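Peptidyl tryptophan dihydroxylase (Pseudomonas putida, PDB 7CTQ) acts as an FAD-dependent monooxygenase that dihydroxylates a peptidyl tryptophan, a step essential for biogenesis of the tryptophylquinone cofactor of quinohemoprotein amine dehydrogenase. Local coordinates at residues Gly14-Ala19 against Ile258-Ala263; Ala19-Leu24 against Tyr29-Val34; Val117-Gly122 against Gly254-Arg259; Gly124-Leu127 against Gln131-Gln134; Ala135-Glu140 against Val287-Leu292. All coordinates share one frame; numbering follows the deposited sequence.

Contact 1 (Gly14-Ala19 against Ile258-Ala263). With FAD (flavin-adenine dinucleotide), chain C.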
# COMPACT_ATOMS: atom_id res chain seq x y z
N GLY A 14 6.42 -6.46 8.44
CA GLY A 14 5.31 -5.54 8.49
C GLY A 14 4.09 -6.20 7.88
O GLY A 14 4.09 -7.39 7.55
N PRO A 15 3.02 -5.42 7.69
CA PRO A 15 1.80 -5.98 7.09
C PRO A 15 2.06 -6.74 5.79
O PRO A 15 1.48 -7.81 5.57
CB PRO A 15 0.92 -4.75 6.85
CG PRO A 15 1.47 -3.70 7.74
CD PRO A 15 2.92 -3.97 7.92
N ALA A 16 2.93 -6.21 4.92
CA ALA A 16 3.09 -6.80 3.60
C ALA A 16 3.87 -8.11 3.66
O ALA A 16 3.46 -9.12 3.05
CB ALA A 16 3.78 -5.80 2.67
N GLY A 17 5.01 -8.12 4.35
CA GLY A 17 5.76 -9.36 4.49
C GLY A 17 4.95 -10.44 5.20
O GLY A 17 4.92 -11.60 4.76
N ALA A 18 4.27 -10.06 6.29
CA ALA A 18 3.44 -11.01 7.02
C ALA A 18 2.34 -11.58 6.13
O ALA A 18 2.14 -12.80 6.08
CB ALA A 18 2.82 -10.33 8.24
N ALA A 19 1.63 -10.70 5.41
CA ALA A 19 0.58 -11.14 4.50
C ALA A 19 1.11 -12.15 3.49
O ALA A 19 0.53 -13.22 3.30
CB ALA A 19 -0.01 -9.92 3.78
N ILE A 258 10.99 -10.97 -5.20
CA ILE A 258 9.83 -10.11 -5.41
C ILE A 258 9.85 -9.05 -4.32
O ILE A 258 10.26 -9.32 -3.19
CB ILE A 258 8.52 -10.93 -5.42
CG1 ILE A 258 7.37 -10.12 -6.02
CG2 ILE A 258 8.13 -11.45 -4.00
CD1 ILE A 258 6.10 -10.92 -6.13
N ARG A 259 9.45 -7.84 -4.68
CA ARG A 259 9.18 -6.79 -3.71
C ARG A 259 7.68 -6.68 -3.47
O ARG A 259 6.88 -6.73 -4.41
CB ARG A 259 9.75 -5.45 -4.18
CG ARG A 259 11.22 -5.26 -3.85
CD ARG A 259 11.87 -4.19 -4.71
NE ARG A 259 11.89 -2.90 -4.03
CZ ARG A 259 12.99 -2.35 -3.53
NH1 ARG A 259 14.15 -2.97 -3.62
NH2 ARG A 259 12.92 -1.16 -2.94
N VAL A 260 7.30 -6.49 -2.20
CA VAL A 260 5.91 -6.30 -1.81
C VAL A 260 5.82 -5.11 -0.87
O VAL A 260 6.81 -4.68 -0.27
CB VAL A 260 5.29 -7.55 -1.15
CG1 VAL A 260 5.23 -8.69 -2.15
CG2 VAL A 260 6.08 -7.96 0.10
N GLY A 261 4.61 -4.57 -0.76
CA GLY A 261 4.40 -3.49 0.18
C GLY A 261 5.07 -2.19 -0.25
O GLY A 261 5.24 -1.90 -1.44
N ASP A 262 5.46 -1.40 0.76
CA ASP A 262 6.13 -0.12 0.53
C ASP A 262 7.41 -0.28 -0.29
O ASP A 262 7.81 0.64 -1.01
CB ASP A 262 6.47 0.54 1.87
CG ASP A 262 5.33 1.38 2.43
OD1 ASP A 262 4.22 1.34 1.86
OD2 ASP A 262 5.56 2.08 3.45
N ALA A 263 8.08 -1.43 -0.17
CA ALA A 263 9.23 -1.70 -1.01
C ALA A 263 8.86 -1.75 -2.49
O ALA A 263 9.73 -1.56 -3.34
CB ALA A 263 9.87 -3.03 -0.63
PA FAD C . 6.65 -1.86 7.08
O1A FAD C . 5.36 -1.81 7.81
O2A FAD C . 7.47 -0.58 7.22
O5B FAD C . 7.42 -3.15 7.50
C5B FAD C . 8.84 -3.29 7.29
C4B FAD C . 9.35 -4.17 8.40
O4B FAD C . 10.72 -4.53 8.11
C3B FAD C . 9.35 -3.55 9.80
O3B FAD C . 8.98 -4.53 10.77
C2B FAD C . 10.80 -3.06 9.97
O2B FAD C . 11.24 -3.06 11.32
C1B FAD C . 11.55 -4.15 9.19
N9A FAD C . 12.87 -3.80 8.68
C8A FAD C . 13.29 -2.62 8.14
N7A FAD C . 14.55 -2.62 7.76
C5A FAD C . 14.98 -3.88 8.10
C6A FAD C . 16.23 -4.53 7.98
N6A FAD C . 17.32 -3.95 7.46
N1A FAD C . 16.33 -5.81 8.42
C2A FAD C . 15.25 -6.39 8.94
N3A FAD C . 14.03 -5.88 9.10
C4A FAD C . 13.95 -4.62 8.66
N1 FAD C . -0.68 3.75 6.94
C2 FAD C . -1.92 3.71 7.51
O2 FAD C . -2.68 2.76 7.32
N3 FAD C . -2.34 4.74 8.32
C4 FAD C . -1.61 5.86 8.65
O4 FAD C . -2.08 6.71 9.40
C4X FAD C . -0.29 5.91 8.04
N5 FAD C . 0.46 6.94 8.28
C5X FAD C . 1.72 6.99 7.70
C6 FAD C . 2.54 8.09 7.95
C7 FAD C . 3.80 8.19 7.37
C7M FAD C . 4.66 9.39 7.66
C8 FAD C . 4.26 7.17 6.53
C8M FAD C . 5.62 7.24 5.90
C9 FAD C . 3.45 6.06 6.28
C9A FAD C . 2.19 5.97 6.86
N10 FAD C . 1.34 4.86 6.63
C10 FAD C . 0.09 4.80 7.19
C1' FAD C . 1.76 3.79 5.72
C2' FAD C . 2.18 2.51 6.42
O2' FAD C . 3.14 2.76 7.45
C3' FAD C . 2.79 1.58 5.37
O3' FAD C . 1.91 1.56 4.25
C4' FAD C . 3.02 0.13 5.81
O4' FAD C . 3.55 0.08 7.14
C5' FAD C . 3.93 -0.58 4.85
O5' FAD C . 3.95 -1.98 5.19
P FAD C . 5.19 -2.86 4.87
O1P FAD C . 5.39 -2.82 3.35
O2P FAD C . 5.06 -4.21 5.49
O3P FAD C . 6.39 -2.06 5.53
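Ala16 sets its methyl directly against the backbone of Gly261, CB to CA at 3.5 Å, tighter than ordinary van der Waals contact. Gly261 takes a positive phi (70°), natural for glycine, and has no side chain to stand between the helix and the cofactor. Val260 also points at the helix: with CG1 anti to the carbonyl carbon (chi1 -65°), CG2 falls between the backbone N and the carbonyl carbon and meets Ala16 CB at 4.1 Å. The polar work falls to the backbone. Ala16 N, in the first turn of helix 15-27, donates a hydrogen bond to FAD O2P at 3.0 Å, while Asp262 N reaches FAD O1P, also at 3.0 Å, so the two segments hold two oxygens of one phosphate. The Asp262 carboxylate lies farther along the cofactor, beside C5' and C3' of the ribityl chain. Gly14 occupies the N-cap position, and with Gly17 it fits the GxGxxG pattern of a Rossmann-type dinucleotide site; Ser278 and Ile275 add further bonds to FAD. From these two segments the phosphate receives only neutral backbone N-H groups, and the positive end of the helix dipole probably offsets part of its charge.

Contact 2 (Ala19-Leu24 against Tyr29-Val34)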
# COMPACT_ATOMS: atom_id res chain seq x y z
N ALA A 19 1.63 -10.70 5.41
CA ALA A 19 0.58 -11.14 4.50
C ALA A 19 1.11 -12.15 3.49
O ALA A 19 0.53 -13.22 3.30
CB ALA A 19 -0.01 -9.92 3.78
N THR A 20 2.24 -11.83 2.84
CA THR A 20 2.79 -12.70 1.81
C THR A 20 3.17 -14.06 2.39
O THR A 20 2.85 -15.11 1.81
CB THR A 20 4.00 -12.03 1.16
OG1 THR A 20 3.60 -10.78 0.60
CG2 THR A 20 4.61 -12.91 0.09
N ALA A 21 3.85 -14.06 3.53
CA ALA A 21 4.23 -15.29 4.22
C ALA A 21 3.04 -16.21 4.45
O ALA A 21 3.10 -17.41 4.15
CB ALA A 21 4.90 -14.94 5.55
N ILE A 22 1.94 -15.66 4.98
CA ILE A 22 0.78 -16.48 5.28
C ILE A 22 0.16 -17.01 3.99
O ILE A 22 -0.27 -18.17 3.92
CB ILE A 22 -0.23 -15.69 6.12
CG1 ILE A 22 0.41 -15.30 7.45
CG2 ILE A 22 -1.51 -16.50 6.34
CD1 ILE A 22 -0.49 -14.56 8.37
N GLY A 23 0.14 -16.18 2.94
CA GLY A 23 -0.36 -16.65 1.66
C GLY A 23 0.44 -17.83 1.15
O GLY A 23 -0.13 -18.78 0.61
N LEU A 24 1.76 -17.78 1.32
CA LEU A 24 2.59 -18.89 0.84
C LEU A 24 2.31 -20.16 1.65
O LEU A 24 2.23 -21.25 1.08
CB LEU A 24 4.06 -18.50 0.91
CG LEU A 24 4.46 -17.39 -0.07
CD1 LEU A 24 5.73 -16.75 0.38
CD2 LEU A 24 4.60 -17.95 -1.46
N TYR A 29 3.66 -23.81 1.20
CA TYR A 29 5.09 -23.54 1.21
C TYR A 29 5.61 -23.39 2.63
O TYR A 29 4.96 -22.77 3.47
CB TYR A 29 5.41 -22.28 0.42
CG TYR A 29 5.36 -22.47 -1.07
CD1 TYR A 29 6.39 -23.11 -1.74
CD2 TYR A 29 4.26 -22.04 -1.80
CE1 TYR A 29 6.34 -23.29 -3.11
CE2 TYR A 29 4.20 -22.22 -3.16
CZ TYR A 29 5.24 -22.84 -3.81
OH TYR A 29 5.17 -23.02 -5.17
N ALA A 30 6.79 -23.95 2.88
CA ALA A 30 7.55 -23.62 4.08
C ALA A 30 8.13 -22.22 3.91
O ALA A 30 8.67 -21.89 2.85
CB ALA A 30 8.65 -24.65 4.31
N VAL A 31 8.02 -21.40 4.95
CA VAL A 31 8.37 -19.98 4.86
C VAL A 31 9.10 -19.56 6.13
O VAL A 31 8.68 -19.89 7.24
CB VAL A 31 7.13 -19.10 4.66
CG1 VAL A 31 7.52 -17.63 4.56
CG2 VAL A 31 6.32 -19.55 3.44
N THR A 32 10.18 -18.79 5.96
CA THR A 32 10.90 -18.16 7.06
C THR A 32 10.90 -16.65 6.86
O THR A 32 11.17 -16.16 5.76
CB THR A 32 12.35 -18.68 7.14
OG1 THR A 32 12.34 -20.08 7.43
CG2 THR A 32 13.14 -17.93 8.21
N VAL A 33 10.62 -15.91 7.93
CA VAL A 33 10.62 -14.45 7.89
C VAL A 33 11.74 -13.95 8.79
O VAL A 33 11.92 -14.44 9.91
CB VAL A 33 9.26 -13.86 8.33
CG1 VAL A 33 9.35 -12.35 8.47
CG2 VAL A 33 8.18 -14.24 7.33
N VAL A 34 12.50 -12.97 8.29
CA VAL A 34 13.53 -12.28 9.06
C VAL A 34 13.11 -10.83 9.19
O VAL A 34 12.71 -10.21 8.20
CB VAL A 34 14.91 -12.37 8.38
CG1 VAL A 34 15.98 -11.74 9.26
CG2 VAL A 34 15.25 -13.81 8.06
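Leu24 leans from helix 15-27 onto the start of strand 31-35, and its contacts run out along the chain atom by atom. Its CB sits 3.6 Å from Val31 CG2 and 4.0 Å from Tyr29 CB. CG is anti to the carbonyl carbon (chi1 -67°), and from it the two methyls part: CD1 stays by Val31 CG2 at 4.2 Å, and CD2 passes to the Tyr29 ring, 4.1 Å from its CD2, where Ile289 of helix 285-294 also packs. The Leu24 and Val31 side chains cross at about a right angle. One turn earlier Ala21 CB drops between the two valines of the strand, 3.9 Å from Val31 CG1 and 3.8 Å from Val33 CG2. Helix and strand run antiparallel, 168° between their directions, as expected in the beta-alpha-beta unit of strand 8-11, helix 15-27 and strand 31-35 that opens the FAD-binding Rossmann-type fold. Val31 serves both helix residues, CG1 toward Ala21 and CG2 toward Leu24; an alanine here would remove both methyls and would probably open a gap between helix and sheet, with Leu24 able to shift. Where the chain turns back, Tyr29 N donates to Leu24 O at 2.9 Å, nearly straight (163°). The same oxygen lies at the edge of the Tyr29 ring, 3.6 Å from CD2. At the far end of that ring, Tyr29 OH bonds Asn290 OD1, tying the turn to helix 285-294.

Contact 3 (Val117-Gly122 against Gly254-Arg259)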
# COMPACT_ATOMS: atom_id res chain seq x y z
N VAL A 117 22.52 -8.68 1.38
CA VAL A 117 22.13 -9.84 0.59
C VAL A 117 23.07 -9.90 -0.60
O VAL A 117 23.41 -8.87 -1.19
CB VAL A 117 20.66 -9.75 0.14
CG1 VAL A 117 20.16 -11.13 -0.30
CG2 VAL A 117 19.79 -9.20 1.27
N VAL A 118 23.50 -11.11 -0.95
CA VAL A 118 24.52 -11.28 -1.98
C VAL A 118 24.07 -12.36 -2.95
O VAL A 118 23.31 -13.27 -2.60
CB VAL A 118 25.89 -11.64 -1.35
CG1 VAL A 118 26.44 -10.47 -0.55
CG2 VAL A 118 25.76 -12.87 -0.47
N ARG A 119 24.52 -12.24 -4.20
CA ARG A 119 24.23 -13.25 -5.23
C ARG A 119 25.22 -14.39 -5.05
O ARG A 119 26.27 -14.45 -5.68
CB ARG A 119 24.30 -12.64 -6.62
CG ARG A 119 24.05 -13.62 -7.77
CD ARG A 119 22.73 -14.37 -7.63
NE ARG A 119 21.56 -13.49 -7.65
CZ ARG A 119 20.33 -13.88 -7.35
NH1 ARG A 119 20.09 -15.14 -7.00
NH2 ARG A 119 19.33 -13.00 -7.38
N ASP A 120 24.87 -15.31 -4.15
CA ASP A 120 25.69 -16.47 -3.80
C ASP A 120 24.85 -17.71 -4.05
O ASP A 120 23.97 -18.03 -3.25
CB ASP A 120 26.15 -16.39 -2.34
CG ASP A 120 27.29 -17.33 -2.03
OD1 ASP A 120 28.35 -16.84 -1.59
OD2 ASP A 120 27.13 -18.56 -2.22
N VAL A 121 25.16 -18.43 -5.13
CA VAL A 121 24.29 -19.42 -5.77
C VAL A 121 22.83 -18.95 -5.68
O VAL A 121 22.29 -18.40 -6.65
CB VAL A 121 24.48 -20.85 -5.21
CG1 VAL A 121 25.71 -21.50 -5.83
CG2 VAL A 121 24.58 -20.92 -3.68
N GLY A 122 22.20 -19.13 -4.52
CA GLY A 122 20.89 -18.53 -4.29
C GLY A 122 21.02 -17.14 -3.71
O GLY A 122 21.75 -16.30 -4.24
N GLY A 254 11.93 -10.42 -9.81
CA GLY A 254 13.00 -11.07 -10.55
C GLY A 254 12.72 -12.54 -10.77
O GLY A 254 11.61 -13.02 -10.52
N GLN A 255 13.73 -13.28 -11.25
CA GLN A 255 13.58 -14.72 -11.43
C GLN A 255 13.37 -15.43 -10.09
O GLN A 255 12.70 -16.46 -10.03
CB GLN A 255 14.80 -15.29 -12.14
CG GLN A 255 15.02 -14.73 -13.52
CD GLN A 255 13.83 -14.97 -14.42
OE1 GLN A 255 13.14 -14.03 -14.83
NE2 GLN A 255 13.59 -16.24 -14.75
N ASP A 256 13.93 -14.89 -9.02
CA ASP A 256 13.89 -15.55 -7.73
C ASP A 256 13.70 -14.54 -6.61
O ASP A 256 14.17 -14.75 -5.49
CB ASP A 256 15.16 -16.37 -7.47
CG ASP A 256 16.45 -15.55 -7.61
OD1 ASP A 256 16.39 -14.30 -7.57
OD2 ASP A 256 17.53 -16.17 -7.75
N TRP A 257 13.02 -13.43 -6.89
CA TRP A 257 12.75 -12.46 -5.84
C TRP A 257 11.54 -11.63 -6.21
O TRP A 257 11.11 -11.58 -7.37
CB TRP A 257 13.96 -11.56 -5.56
CG TRP A 257 14.37 -10.67 -6.70
CD1 TRP A 257 15.26 -10.97 -7.70
CD2 TRP A 257 13.93 -9.32 -6.95
NE1 TRP A 257 15.39 -9.89 -8.55
CE2 TRP A 257 14.58 -8.88 -8.12
CE3 TRP A 257 13.04 -8.46 -6.31
CZ2 TRP A 257 14.37 -7.61 -8.65
CZ3 TRP A 257 12.83 -7.20 -6.84
CH2 TRP A 257 13.49 -6.79 -8.01
N ILE A 258 10.99 -10.97 -5.20
CA ILE A 258 9.83 -10.11 -5.41
C ILE A 258 9.85 -9.05 -4.32
O ILE A 258 10.26 -9.32 -3.19
CB ILE A 258 8.52 -10.93 -5.42
CG1 ILE A 258 7.37 -10.12 -6.02
CG2 ILE A 258 8.13 -11.45 -4.00
CD1 ILE A 258 6.10 -10.92 -6.13
N ARG A 259 9.45 -7.84 -4.68
CA ARG A 259 9.18 -6.79 -3.71
C ARG A 259 7.68 -6.68 -3.47
O ARG A 259 6.88 -6.73 -4.41
CB ARG A 259 9.75 -5.45 -4.18
CG ARG A 259 11.22 -5.26 -3.85
CD ARG A 259 11.87 -4.19 -4.71
NE ARG A 259 11.89 -2.90 -4.03
CZ ARG A 259 12.99 -2.35 -3.53
NH1 ARG A 259 14.15 -2.97 -3.62
NH2 ARG A 259 12.92 -1.16 -2.94
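Arg119 and Asp256 come at each other from opposite directions and meet end-on, two nitrogens to two oxygens. NH1 of Arg119 lies 2.9 Å from Asp256 OD2, and Arg119 NH2 stands 3.2 Å from Asp256 OD1. The longer bond is the straighter (154° at the hydrogen) and uses the syn lone pair of OD1; the shorter is more bent, with OD2 met on its syn side but somewhat out of the carboxylate plane. Guanidinium and carboxylate are nearly coplanar, 15° apart, so this is a two-pronged salt bridge with a modest tilt. Behind these groups come the parts that aim them. The arginine chain is folded at its second and third torsions, which brings its end to Asp256, just before strand 257-259. Asp256 CG lies between its backbone N and carbonyl carbon, chi1 55°, the crowded position, and OD1 there also lies in plane at the edge of the Trp257 ring, 3.5 Å from Trp257 CD1. That ring in turn has Gly254 N over its face. The backbones fix the rest: Gly254 N bonds Trp257 O at 2.8 Å, Asp256 pairs through its main chain with Leu138, and Arg119 is the centre of an inverse gamma turn. An asparagine in place of Asp256 would lose the charge and one accepting oxygen, and would probably leave Arg119 on a single weaker bond, more able to swing away. As Arg119 is exposed, water probably screens the pair, which joins the segment of strand 108-119 to the loop leading into strand 257-259, by charge more than by packing.

Contact 4 (Gly124-Leu127 against Gln131-Gln134)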
# COMPACT_ATOMS: atom_id res chain seq x y z
N GLY A 124 22.20 -14.97 -0.44
CA GLY A 124 22.97 -15.00 0.79
C GLY A 124 22.58 -13.88 1.72
O GLY A 124 23.10 -12.76 1.61
N ILE A 125 21.67 -14.15 2.64
CA ILE A 125 21.15 -13.14 3.55
C ILE A 125 22.01 -13.13 4.80
O ILE A 125 21.92 -14.02 5.64
CB ILE A 125 19.68 -13.40 3.91
CG1 ILE A 125 18.95 -14.01 2.71
CG2 ILE A 125 19.01 -12.12 4.38
CD1 ILE A 125 17.50 -14.25 2.97
N ARG A 126 22.83 -12.09 4.92
CA ARG A 126 23.78 -11.96 6.01
C ARG A 126 23.20 -11.00 7.04
O ARG A 126 22.83 -9.87 6.69
CB ARG A 126 25.13 -11.49 5.45
CG ARG A 126 25.73 -12.54 4.50
CD ARG A 126 26.73 -11.97 3.49
NE ARG A 126 28.07 -11.86 4.05
CZ ARG A 126 28.57 -10.74 4.57
NH1 ARG A 126 27.84 -9.63 4.58
NH2 ARG A 126 29.80 -10.73 5.07
N LEU A 127 23.09 -11.46 8.28
CA LEU A 127 22.47 -10.71 9.37
C LEU A 127 23.54 -10.03 10.22
O LEU A 127 24.72 -10.39 10.19
CB LEU A 127 21.62 -11.63 10.24
CG LEU A 127 20.11 -11.64 9.99
CD1 LEU A 127 19.77 -12.38 8.71
CD2 LEU A 127 19.38 -12.25 11.18
N GLN A 131 25.03 -14.37 11.36
CA GLN A 131 24.37 -15.51 10.73
C GLN A 131 24.14 -15.26 9.24
O GLN A 131 23.92 -14.13 8.80
CB GLN A 131 23.03 -15.82 11.39
CG GLN A 131 23.06 -16.14 12.86
CD GLN A 131 21.67 -16.13 13.47
OE1 GLN A 131 21.29 -15.18 14.14
NE2 GLN A 131 20.91 -17.18 13.22
N VAL A 132 24.18 -16.35 8.47
CA VAL A 132 23.95 -16.30 7.04
C VAL A 132 22.84 -17.29 6.73
O VAL A 132 23.01 -18.50 6.94
CB VAL A 132 25.22 -16.63 6.24
CG1 VAL A 132 24.91 -16.69 4.75
CG2 VAL A 132 26.29 -15.58 6.52
N LEU A 133 21.70 -16.79 6.25
CA LEU A 133 20.58 -17.63 5.86
C LEU A 133 20.51 -17.72 4.34
O LEU A 133 20.52 -16.69 3.65
CB LEU A 133 19.27 -17.08 6.43
CG LEU A 133 19.32 -16.79 7.94
CD1 LEU A 133 18.31 -15.73 8.36
CD2 LEU A 133 19.12 -18.08 8.74
N GLN A 134 20.45 -18.94 3.83
CA GLN A 134 20.41 -19.18 2.39
C GLN A 134 18.95 -19.20 1.93
O GLN A 134 18.10 -19.83 2.57
CB GLN A 134 21.10 -20.49 2.03
CG GLN A 134 21.23 -20.74 0.52
CD GLN A 134 20.17 -21.69 -0.03
OE1 GLN A 134 19.23 -22.09 0.67
NE2 GLN A 134 20.33 -22.07 -1.30
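Ile125 and Leu133 are bonded to each other both ways, and round them the contact is tightest. Ile125 N gives to Leu133 O at 3.0 Å, and Leu133 N returns the bond to Ile125 O at 2.8 Å. A third bond, Leu127 N to Gln131 O at 2.8 Å, is almost straight (174°). Between the two hydrogen-bonded stations, Val132 CA makes a CA-H...O contact with Ile125 O at 3.4 Å. The strands form an antiparallel beta hairpin, 123-127 with 132-135, at one edge of the seven-stranded mixed sheet of the Rossmann-type, FAD-binding part. Ile125 is pressed close: its CG1 comes within 3.2 Å of Leu133 O, and its chi1 of -34° is well off the staggered value, which suggests some strain. On the same face Leu127 CD1 touches Leu133 CD1 at 3.7 Å, the two chains crossing at a slant, and both leucines rest on Val34 of strand 31-35, while Ile125 packs on Val9 and Leu11. The other face is looser. Arg126 and Val132 make a non-hydrogen-bonded pair, side by side and pointing the same way, with Arg126 CG 3.7 Å from Val132 CG2 as their meeting point. Val132 is exposed, and beyond CG the arginine bends away at chi3 to a long, weak ion pair with Glu116. The hairpin therefore settles its polar needs through the backbone and puts its greasy side inward on neighbouring strands, and the charge of Arg126 probably adds little to holding the strands together.

Contact 5 (Ala135-Glu140 against Val287-Leu292)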
# COMPACT_ATOMS: atom_id res chain seq x y z
N ALA A 135 18.67 -18.50 0.83
CA ALA A 135 17.33 -18.45 0.26
C ALA A 135 17.40 -18.85 -1.21
O ALA A 135 18.22 -18.32 -1.96
CB ALA A 135 16.71 -17.06 0.40
N ASP A 136 16.53 -19.79 -1.60
CA ASP A 136 16.29 -20.03 -3.02
C ASP A 136 15.38 -18.97 -3.62
O ASP A 136 15.47 -18.69 -4.82
CB ASP A 136 15.68 -21.41 -3.23
CG ASP A 136 16.66 -22.53 -2.94
OD1 ASP A 136 17.71 -22.60 -3.61
OD2 ASP A 136 16.37 -23.34 -2.02
N PHE A 137 14.50 -18.39 -2.79
CA PHE A 137 13.61 -17.30 -3.19
C PHE A 137 13.52 -16.27 -2.08
O PHE A 137 13.28 -16.61 -0.92
CB PHE A 137 12.20 -17.81 -3.54
CG PHE A 137 11.39 -16.81 -4.32
CD1 PHE A 137 10.79 -15.72 -3.69
CD2 PHE A 137 11.27 -16.93 -5.70
CE1 PHE A 137 10.06 -14.79 -4.42
CE2 PHE A 137 10.54 -16.00 -6.44
CZ PHE A 137 9.95 -14.93 -5.80
N LEU A 138 13.66 -15.00 -2.45
CA LEU A 138 13.66 -13.89 -1.51
C LEU A 138 12.44 -13.00 -1.73
O LEU A 138 12.20 -12.52 -2.84
CB LEU A 138 14.94 -13.08 -1.68
CG LEU A 138 15.15 -11.96 -0.66
CD1 LEU A 138 15.63 -12.58 0.62
CD2 LEU A 138 16.15 -10.93 -1.17
N VAL A 139 11.67 -12.76 -0.66
CA VAL A 139 10.63 -11.73 -0.66
C VAL A 139 11.20 -10.50 0.05
O VAL A 139 11.50 -10.56 1.25
CB VAL A 139 9.35 -12.21 0.02
CG1 VAL A 139 8.28 -11.12 -0.02
CG2 VAL A 139 8.84 -13.51 -0.59
N GLU A 140 11.31 -9.39 -0.68
CA GLU A 140 11.77 -8.13 -0.11
C GLU A 140 10.56 -7.35 0.40
O GLU A 140 9.73 -6.89 -0.39
CB GLU A 140 12.54 -7.31 -1.14
CG GLU A 140 12.81 -5.90 -0.68
CD GLU A 140 13.69 -5.89 0.53
OE1 GLU A 140 14.89 -6.19 0.37
OE2 GLU A 140 13.19 -5.60 1.64
N VAL A 287 0.69 -15.94 -5.56
CA VAL A 287 0.54 -16.69 -6.81
C VAL A 287 1.67 -16.37 -7.77
O VAL A 287 2.04 -17.22 -8.61
CB VAL A 287 -0.84 -16.46 -7.47
CG1 VAL A 287 -1.94 -17.23 -6.72
CG2 VAL A 287 -1.17 -14.98 -7.56
N VAL A 288 2.22 -15.16 -7.72
CA VAL A 288 3.35 -14.84 -8.59
C VAL A 288 4.55 -15.71 -8.20
O VAL A 288 5.18 -16.36 -9.05
CB VAL A 288 3.68 -13.34 -8.53
CG1 VAL A 288 5.01 -13.03 -9.24
CG2 VAL A 288 2.54 -12.50 -9.19
N ILE A 289 4.84 -15.77 -6.90
CA ILE A 289 5.90 -16.65 -6.38
C ILE A 289 5.63 -18.10 -6.77
O ILE A 289 6.52 -18.81 -7.24
CB ILE A 289 6.01 -16.46 -4.86
CG1 ILE A 289 6.37 -15.00 -4.56
CG2 ILE A 289 7.04 -17.43 -4.23
CD1 ILE A 289 6.25 -14.61 -3.11
N ASN A 290 4.39 -18.55 -6.57
CA ASN A 290 4.02 -19.92 -6.92
C ASN A 290 4.32 -20.22 -8.38
O ASN A 290 4.81 -21.31 -8.72
CB ASN A 290 2.53 -20.13 -6.60
CG ASN A 290 2.09 -21.56 -6.82
OD1 ASN A 290 2.67 -22.50 -6.26
ND2 ASN A 290 1.04 -21.74 -7.63
N THR A 291 4.07 -19.25 -9.27
CA THR A 291 4.43 -19.43 -10.66
C THR A 291 5.94 -19.46 -10.83
O THR A 291 6.48 -20.30 -11.56
CB THR A 291 3.81 -18.32 -11.52
OG1 THR A 291 2.43 -18.15 -11.16
CG2 THR A 291 3.91 -18.70 -13.02
N LEU A 292 6.65 -18.57 -10.14
CA LEU A 292 8.09 -18.48 -10.32
C LEU A 292 8.78 -19.78 -9.91
O LEU A 292 9.83 -20.13 -10.46
CB LEU A 292 8.63 -17.29 -9.53
CG LEU A 292 8.31 -15.90 -10.11
CD1 LEU A 292 8.80 -14.80 -9.20
CD2 LEU A 292 8.90 -15.71 -11.51
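Strand 137-140, carrying Phe137 and Val139, runs nearly antiparallel to helix 287-292 with Ile289 and Leu292, 160° between their directions and the axes 10.8 Å apart at their closest. Phe137 bridges that space. With CG anti to its own N (chi1 -163°), its ring reaches to the helix, where Ile289 and Leu292 meet it from different sides. Ile289 CG2 stands over one face, 4.0 Å from the ring centroid of Phe137 and only 11° off the normal, a CH-pi contact; its other branch continues past the ring, Ile289 CG1 to Phe137 CE1 3.7 Å. Leu292 comes instead to the edge, in plane, with CD1 3.5 Å from Phe137 CE2. In the Rossmann-type sheet this strand lies between strands 8-11 and 257-259, and helix 285-294 packs against the sheet on the same side as helix 15-27, with Ile258 of the neighbouring strand also touching Phe137 and Ile289. The helix also fastens itself within: Thr291 OG1 turns back to Val287 O at 2.7 Å, and Thr291 N reaches that oxygen from the opposite face of its plane. Farther along the strand, Val139 CG2 meets the tip of Ile289, CD1, at 3.8 Å, the two side chains crossing at about a right angle.

Overall arrangement
From the N terminus, the chain opens contact 1 at the phosphate-binding turn and promptly closes contact 2, the short return from helix 15-27 to strand 31-35, nested inside it. Contact 3 opens on strand 108-119; contact 4, a hairpin, closes within its loop. Contact 5 opens next, before contacts 1 and 3 are shut. These two close on overlapping segments that share Ile258 and Arg259, and contact 5 closes later at helix 285-294, so it crosses both. Ile258 and Glu140 join the strands of contacts 1 and 5, and Val34 links contact 2 to the hairpin. All five reach the same mixed sheet, tying its strands from edge to edge and two helices to it; contact 1 alone touches FAD.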